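Local coordinates for protein gamma-glutamyltranspeptidase (Streptomyces lincolnensis, PDB 6J3A) that probably cleaves gamma-glutamyl-type amide bonds or transfers the acyl group, as a gamma-glutamyltranspeptidase homologue of the Ntn-hydrolase superfamily, at residues E71-A83 and D249-A261. Sequence-based numbering, arbitrary orientation.
Sequences EVRVLCGQGVAPA and DLAGWSATYEAPA
Val74 and Glu258 pair across two antiparallel strands of the Ntn-hydrolase fold, an example of how a short ladder can carry both a packed and an open side. Their backbones exchange two hydrogen bonds, and the Cys76–Thr256 pair adds two more, the shorter from Cys76 N to Thr256 O at 2.6 Å. Between these pairs Leu75 sets CD1 over one face of the Tyr257 ring, 4.1 Å from the ring centroid, a CH-pi contact; Leu75 also touches Leu117 and Leu118 of helix 111-122. The Tyr257 hydroxyl bonds to Asp121, while the Glu258 carboxylate forms a salt bridge with Arg478. Packing is looser at the rim, where Arg73, bent at chi2 (74°), lays one face of its guanidinium over the backbone of Glu258, beside solvent-exposed Ala259. Past the ladder, the Trp253 indole packs against residues 77-80, Gly79 CA over one face and Val80 CG2 3.7 Å from Trp253 CD1. At the far end Asp249, on helix 247-252, holds the loop at Pro82 and Ala83; an alanine here would probably leave the amides of Ala83 and Thr246 without their carboxylate acceptor. The bond is almost straight, 179° at the hydrogen, with Ala83 N 2.7 Å from Asp249 OD1, on its syn side.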
ATOM      1  N   GLU A  71       5.599  30.323   3.700  1.00 44.43           N
ATOM      2  CA  GLU A  71       5.230  30.139   5.105  1.00 44.14           C
ATOM      3  C   GLU A  71       4.183  29.052   5.336  1.00 41.12           C
ATOM      4  O   GLU A  71       3.211  28.929   4.571  1.00 38.87           O
ATOM      5  CB  GLU A  71       4.661  31.448   5.682  1.00 45.76           C
ATOM      6  CG  GLU A  71       5.686  32.415   6.260  1.00 47.39           C
ATOM      7  CD  GLU A  71       5.052  33.751   6.658  1.00 50.78           C
ATOM      8  OE1 GLU A  71       5.763  34.780   6.581  1.00 53.49           O
ATOM      9  OE2 GLU A  71       3.846  33.786   7.031  1.00 46.79           O
ATOM     10  N   VAL A  72       4.373  28.305   6.427  1.00 37.52           N
ATOM     11  CA  VAL A  72       3.360  27.380   6.916  1.00 36.58           C
ATOM     12  C   VAL A  72       2.133  28.184   7.379  1.00 35.57           C
ATOM     13  O   VAL A  72       2.235  29.096   8.197  1.00 33.94           O
ATOM     14  CB  VAL A  72       3.894  26.469   8.044  1.00 36.93           C
ATOM     15  CG1 VAL A  72       2.793  25.576   8.618  1.00 38.08           C
ATOM     16  CG2 VAL A  72       4.985  25.576   7.506  1.00 36.47           C
ATOM     17  N   ARG A  73       0.977  27.804   6.852  1.00 36.15           N
ATOM     18  CA  ARG A  73      -0.230  28.603   6.920  1.00 36.35           C
ATOM     19  C   ARG A  73      -1.396  27.655   7.216  1.00 33.94           C
ATOM     20  O   ARG A  73      -1.414  26.519   6.743  1.00 33.30           O
ATOM     21  CB  ARG A  73      -0.391  29.326   5.573  1.00 41.23           C
ATOM     22  CG  ARG A  73      -1.211  30.602   5.579  1.00 45.96           C
ATOM     23  CD  ARG A  73      -0.476  31.778   6.207  1.00 50.30           C
ATOM     24  NE  ARG A  73      -1.345  32.956   6.199  1.00 54.68           N
ATOM     25  CZ  ARG A  73      -1.480  33.855   7.178  1.00 58.67           C
ATOM     26  NH1 ARG A  73      -0.795  33.768   8.318  1.00 60.61           N
ATOM     27  NH2 ARG A  73      -2.332  34.866   7.012  1.00 61.65           N
ATOM     28  N   VAL A  74      -2.336  28.115   8.041  1.00 33.00           N
ATOM     29  CA  VAL A  74      -3.551  27.367   8.410  1.00 31.08           C
ATOM     30  C   VAL A  74      -4.736  27.927   7.631  1.00 30.51           C
ATOM     31  O   VAL A  74      -4.903  29.140   7.550  1.00 29.09           O
ATOM     32  CB  VAL A  74      -3.862  27.488   9.924  1.00 30.81           C
ATOM     33  CG1 VAL A  74      -5.242  26.944  10.266  1.00 31.02           C
ATOM     34  CG2 VAL A  74      -2.827  26.752  10.751  1.00 31.02           C
ATOM     35  N   LEU A  75      -5.554  27.032   7.080  1.00 31.68           N
ATOM     36  CA  LEU A  75      -6.805  27.391   6.416  1.00 32.42           C
ATOM     37  C   LEU A  75      -7.951  26.823   7.244  1.00 32.86           C
ATOM     38  O   LEU A  75      -8.174  25.614   7.270  1.00 33.99           O
ATOM     39  CB  LEU A  75      -6.836  26.891   4.970  1.00 32.67           C
ATOM     40  CG  LEU A  75      -8.133  27.076   4.173  1.00 33.00           C
ATOM     41  CD1 LEU A  75      -8.749  28.457   4.330  1.00 33.72           C
ATOM     42  CD2 LEU A  75      -7.870  26.798   2.706  1.00 33.38           C
ATOM     43  N   CYS A  76      -8.651  27.719   7.937  1.00 33.27           N
ATOM     44  CA  CYS A  76      -9.697  27.349   8.863  1.00 33.23           C
ATOM     45  C   CYS A  76     -10.996  27.087   8.133  1.00 33.16           C
ATOM     46  O   CYS A  76     -11.624  28.009   7.603  1.00 33.75           O
ATOM     47  CB  CYS A  76      -9.932  28.441   9.901  1.00 33.50           C
ATOM     48  SG  CYS A  76     -11.312  28.044  11.008  1.00 31.67           S
ATOM     49  N   GLY A  77     -11.392  25.818   8.140  1.00 32.02           N
ATOM     50  CA  GLY A  77     -12.694  25.397   7.644  1.00 31.17           C
ATOM     51  C   GLY A  77     -13.560  24.826   8.747  1.00 29.75           C
ATOM     52  O   GLY A  77     -14.420  23.993   8.484  1.00 30.72           O
ATOM     53  N   GLN A  78     -13.300  25.234   9.987  1.00 28.50           N
ATOM     54  CA  GLN A  78     -14.191  24.948  11.095  1.00 27.39           C
ATOM     55  C   GLN A  78     -15.230  26.057  11.190  1.00 27.40           C
ATOM     56  O   GLN A  78     -14.894  27.221  11.395  1.00 25.77           O
ATOM     57  CB  GLN A  78     -13.416  24.852  12.392  1.00 26.85           C
ATOM     58  CG  GLN A  78     -14.296  24.710  13.622  1.00 26.43           C
ATOM     59  CD  GLN A  78     -15.113  23.445  13.583  1.00 26.30           C
ATOM     60  OE1 GLN A  78     -14.571  22.342  13.710  1.00 26.17           O
ATOM     61  NE2 GLN A  78     -16.428  23.590  13.392  1.00 25.40           N
ATOM     62  N   GLY A  79     -16.493  25.682  11.033  1.00 28.24           N
ATOM     63  CA  GLY A  79     -17.568  26.651  11.055  1.00 29.38           C
ATOM     64  C   GLY A  79     -17.941  27.084  12.458  1.00 29.90           C
ATOM     65  O   GLY A  79     -17.506  26.483  13.453  1.00 29.06           O
ATOM     66  N   VAL A  80     -18.780  28.116  12.513  1.00 30.57           N
ATOM     67  CA  VAL A  80     -19.203  28.747  13.773  1.00 31.54           C
ATOM     68  C   VAL A  80     -20.621  28.346  14.189  1.00 33.00           C
ATOM     69  O   VAL A  80     -21.389  27.787  13.401  1.00 34.14           O
ATOM     70  CB  VAL A  80     -19.120  30.299  13.715  1.00 31.16           C
ATOM     71  CG1 VAL A  80     -17.676  30.754  13.569  1.00 30.58           C
ATOM     72  CG2 VAL A  80     -19.995  30.893  12.603  1.00 30.87           C
ATOM     73  N   ALA A  81     -20.950  28.656  15.439  1.00 33.71           N
ATOM     74  CA  ALA A  81     -22.316  28.569  15.938  1.00 33.07           C
ATOM     75  C   ALA A  81     -23.222  29.571  15.212  1.00 33.07           C
ATOM     76  O   ALA A  81     -22.764  30.657  14.820  1.00 31.25           O
ATOM     77  CB  ALA A  81     -22.353  28.824  17.434  1.00 33.57           C
ATOM     78  N   PRO A  82     -24.508  29.207  15.012  1.00 33.13           N
ATOM     79  CA  PRO A  82     -25.394  30.193  14.385  1.00 32.82           C
ATOM     80  C   PRO A  82     -25.680  31.392  15.293  1.00 32.34           C
ATOM     81  O   PRO A  82     -25.582  31.292  16.522  1.00 31.67           O
ATOM     82  CB  PRO A  82     -26.676  29.399  14.083  1.00 32.73           C
ATOM     83  CG  PRO A  82     -26.286  27.959  14.148  1.00 33.03           C
ATOM     84  CD  PRO A  82     -25.123  27.867  15.086  1.00 32.68           C
ATOM     85  N   ALA A  83     -26.041  32.505  14.664  1.00 31.70           N
ATOM     86  CA  ALA A  83     -26.408  33.745  15.347  1.00 30.80           C
ATOM     87  C   ALA A  83     -27.410  33.557  16.508  1.00 31.78           C
ATOM     88  O   ALA A  83     -27.323  34.262  17.523  1.00 32.85           O
ATOM     89  CB  ALA A  83     -26.941  34.746  14.331  1.00 29.71           C
ATOM     90  N   ASP A 249     -26.755  33.095   8.352  1.00 32.51           N
ATOM     91  CA  ASP A 249     -25.581  32.441   8.967  1.00 32.18           C
ATOM     92  C   ASP A 249     -24.671  31.888   7.873  1.00 33.66           C
ATOM     93  O   ASP A 249     -23.445  32.059   7.912  1.00 34.14           O
ATOM     94  CB  ASP A 249     -25.963  31.261   9.875  1.00 31.11           C
ATOM     95  CG  ASP A 249     -26.646  31.685  11.161  1.00 29.86           C
ATOM     96  OD1 ASP A 249     -26.077  32.484  11.925  1.00 29.20           O
ATOM     97  OD2 ASP A 249     -27.750  31.187  11.439  1.00 30.18           O
ATOM     98  N   LEU A 250     -25.292  31.200   6.912  1.00 34.97           N
ATOM     99  CA  LEU A 250     -24.573  30.626   5.770  1.00 35.17           C
ATOM    100  C   LEU A 250     -24.017  31.692   4.865  1.00 34.49           C
ATOM    101  O   LEU A 250     -22.852  31.635   4.524  1.00 35.57           O
ATOM    102  CB  LEU A 250     -25.465  29.697   4.949  1.00 35.44           C
ATOM    103  CG  LEU A 250     -26.051  28.500   5.700  1.00 35.94           C
ATOM    104  CD1 LEU A 250     -26.758  27.597   4.707  1.00 37.24           C
ATOM    105  CD2 LEU A 250     -25.022  27.700   6.480  1.00 35.33           C
ATOM    106  N   ALA A 251     -24.845  32.667   4.504  1.00 34.78           N
ATOM    107  CA  ALA A 251     -24.444  33.757   3.598  1.00 35.26           C
ATOM    108  C   ALA A 251     -23.222  34.562   4.101  1.00 35.36           C
ATOM    109  O   ALA A 251     -22.391  35.013   3.307  1.00 34.55           O
ATOM    110  CB  ALA A 251     -25.632  34.679   3.332  1.00 34.39           C
ATOM    111  N   GLY A 252     -23.115  34.718   5.418  1.00 35.90           N
ATOM    112  CA  GLY A 252     -22.047  35.514   6.033  1.00 36.23           C
ATOM    113  C   GLY A 252     -20.704  34.830   6.265  1.00 36.19           C
ATOM    114  O   GLY A 252     -19.686  35.512   6.413  1.00 35.88           O
ATOM    115  N   TRP A 253     -20.687  33.497   6.295  1.00 35.18           N
ATOM    116  CA  TRP A 253     -19.497  32.754   6.736  1.00 34.09           C
ATOM    117  C   TRP A 253     -18.613  32.318   5.579  1.00 32.67           C
ATOM    118  O   TRP A 253     -19.083  31.786   4.587  1.00 33.77           O
ATOM    119  CB  TRP A 253     -19.867  31.532   7.598  1.00 34.24           C
ATOM    120  CG  TRP A 253     -18.645  30.871   8.196  1.00 34.57           C
ATOM    121  CD1 TRP A 253     -18.074  31.137   9.405  1.00 34.80           C
ATOM    122  CD2 TRP A 253     -17.828  29.872   7.579  1.00 34.58           C
ATOM    123  NE1 TRP A 253     -16.957  30.356   9.586  1.00 34.78           N
ATOM    124  CE2 TRP A 253     -16.781  29.573   8.479  1.00 34.91           C
ATOM    125  CE3 TRP A 253     -17.882  29.199   6.354  1.00 34.32           C
ATOM    126  CZ2 TRP A 253     -15.798  28.623   8.194  1.00 34.72           C
ATOM    127  CZ3 TRP A 253     -16.904  28.264   6.067  1.00 34.56           C
ATOM    128  CH2 TRP A 253     -15.873  27.982   6.986  1.00 34.72           C
ATOM    129  N   SER A 254     -17.317  32.530   5.748  1.00 32.86           N
ATOM    130  CA  SER A 254     -16.289  32.068   4.831  1.00 32.63           C
ATOM    131  C   SER A 254     -15.210  31.403   5.651  1.00 33.32           C
ATOM    132  O   SER A 254     -15.008  31.724   6.827  1.00 34.18           O
ATOM    133  CB  SER A 254     -15.656  33.242   4.083  1.00 32.24           C
ATOM    134  OG  SER A 254     -16.559  33.810   3.158  1.00 32.65           O
ATOM    135  N   ALA A 255     -14.494  30.488   5.014  1.00 33.66           N
ATOM    136  CA  ALA A 255     -13.275  29.949   5.589  1.00 32.71           C
ATOM    137  C   ALA A 255     -12.226  31.059   5.584  1.00 31.72           C
ATOM    138  O   ALA A 255     -12.230  31.933   4.702  1.00 29.51           O
ATOM    139  CB  ALA A 255     -12.806  28.759   4.782  1.00 33.37           C
ATOM    140  N   THR A 256     -11.353  31.033   6.585  1.00 31.43           N
ATOM    141  CA  THR A 256     -10.312  32.052   6.745  1.00 31.97           C
ATOM    142  C   THR A 256      -8.938  31.426   6.895  1.00 32.49           C
ATOM    143  O   THR A 256      -8.832  30.238   7.205  1.00 34.34           O
ATOM    144  CB  THR A 256     -10.563  32.924   7.983  1.00 31.43           C
ATOM    145  OG1 THR A 256     -10.766  32.084   9.125  1.00 29.77           O
ATOM    146  CG2 THR A 256     -11.780  33.789   7.770  1.00 31.63           C
ATOM    147  N   TYR A 257      -7.905  32.248   6.696  1.00 31.60           N
ATOM    148  CA  TYR A 257      -6.502  31.846   6.853  1.00 30.29           C
ATOM    149  C   TYR A 257      -5.942  32.325   8.192  1.00 29.94           C
ATOM    150  O   TYR A 257      -6.383  33.338   8.721  1.00 29.64           O
ATOM    151  CB  TYR A 257      -5.642  32.426   5.737  1.00 29.86           C
ATOM    152  CG  TYR A 257      -5.766  31.751   4.385  1.00 29.84           C
ATOM    153  CD1 TYR A 257      -5.244  30.471   4.157  1.00 29.64           C
ATOM    154  CD2 TYR A 257      -6.362  32.415   3.308  1.00 29.85           C
ATOM    155  CE1 TYR A 257      -5.338  29.869   2.902  1.00 29.15           C
ATOM    156  CE2 TYR A 257      -6.460  31.821   2.055  1.00 28.93           C
ATOM    157  CZ  TYR A 257      -5.944  30.553   1.852  1.00 28.49           C
ATOM    158  OH  TYR A 257      -6.042  29.962   0.613  1.00 27.31           O
ATOM    159  N   GLU A 258      -4.962  31.598   8.726  1.00 30.11           N
ATOM    160  CA  GLU A 258      -4.318  31.938  10.003  1.00 30.36           C
ATOM    161  C   GLU A 258      -2.867  31.515  10.050  1.00 30.15           C
ATOM    162  O   GLU A 258      -2.438  30.632   9.314  1.00 30.99           O
ATOM    163  CB  GLU A 258      -5.036  31.266  11.160  1.00 30.63           C
ATOM    164  CG  GLU A 258      -6.358  31.915  11.458  1.00 31.18           C
ATOM    165  CD  GLU A 258      -7.165  31.177  12.486  1.00 31.89           C
ATOM    166  OE1 GLU A 258      -6.601  30.326  13.219  1.00 32.04           O
ATOM    167  OE2 GLU A 258      -8.375  31.483  12.558  1.00 31.03           O
ATOM    168  N   ALA A 259      -2.115  32.157  10.931  1.00 28.77           N
ATOM    169  CA  ALA A 259      -0.798  31.683  11.277  1.00 28.47           C
ATOM    170  C   ALA A 259      -1.039  30.431  12.103  1.00 28.21           C
ATOM    171  O   ALA A 259      -2.026  30.365  12.839  1.00 27.97           O
ATOM    172  CB  ALA A 259      -0.048  32.721  12.099  1.00 28.30           C
ATOM    173  N   PRO A 260      -0.144  29.437  11.990  1.00 28.43           N
ATOM    174  CA  PRO A 260      -0.227  28.273  12.868  1.00 28.63           C
ATOM    175  C   PRO A 260       0.275  28.583  14.264  1.00 28.36           C
ATOM    176  O   PRO A 260       1.036  29.520  14.452  1.00 29.74           O
ATOM    177  CB  PRO A 260       0.725  27.273  12.208  1.00 28.64           C
ATOM    178  CG  PRO A 260       1.743  28.130  11.528  1.00 28.47           C
ATOM    179  CD  PRO A 260       0.980  29.328  11.041  1.00 28.55           C
ATOM    180  N   ALA A 261      -0.170  27.796  15.233  1.00 28.48           N
ATOM    181  CA  ALA A 261       0.480  27.720  16.533  1.00 27.25           C
ATOM    182  C   ALA A 261       1.693  26.824  16.342  1.00 26.11           C
ATOM    183  O   ALA A 261       1.614  25.812  15.656  1.00 23.82           O
ATOM    184  CB  ALA A 261      -0.468  27.139  17.569  1.00 27.18           C
TER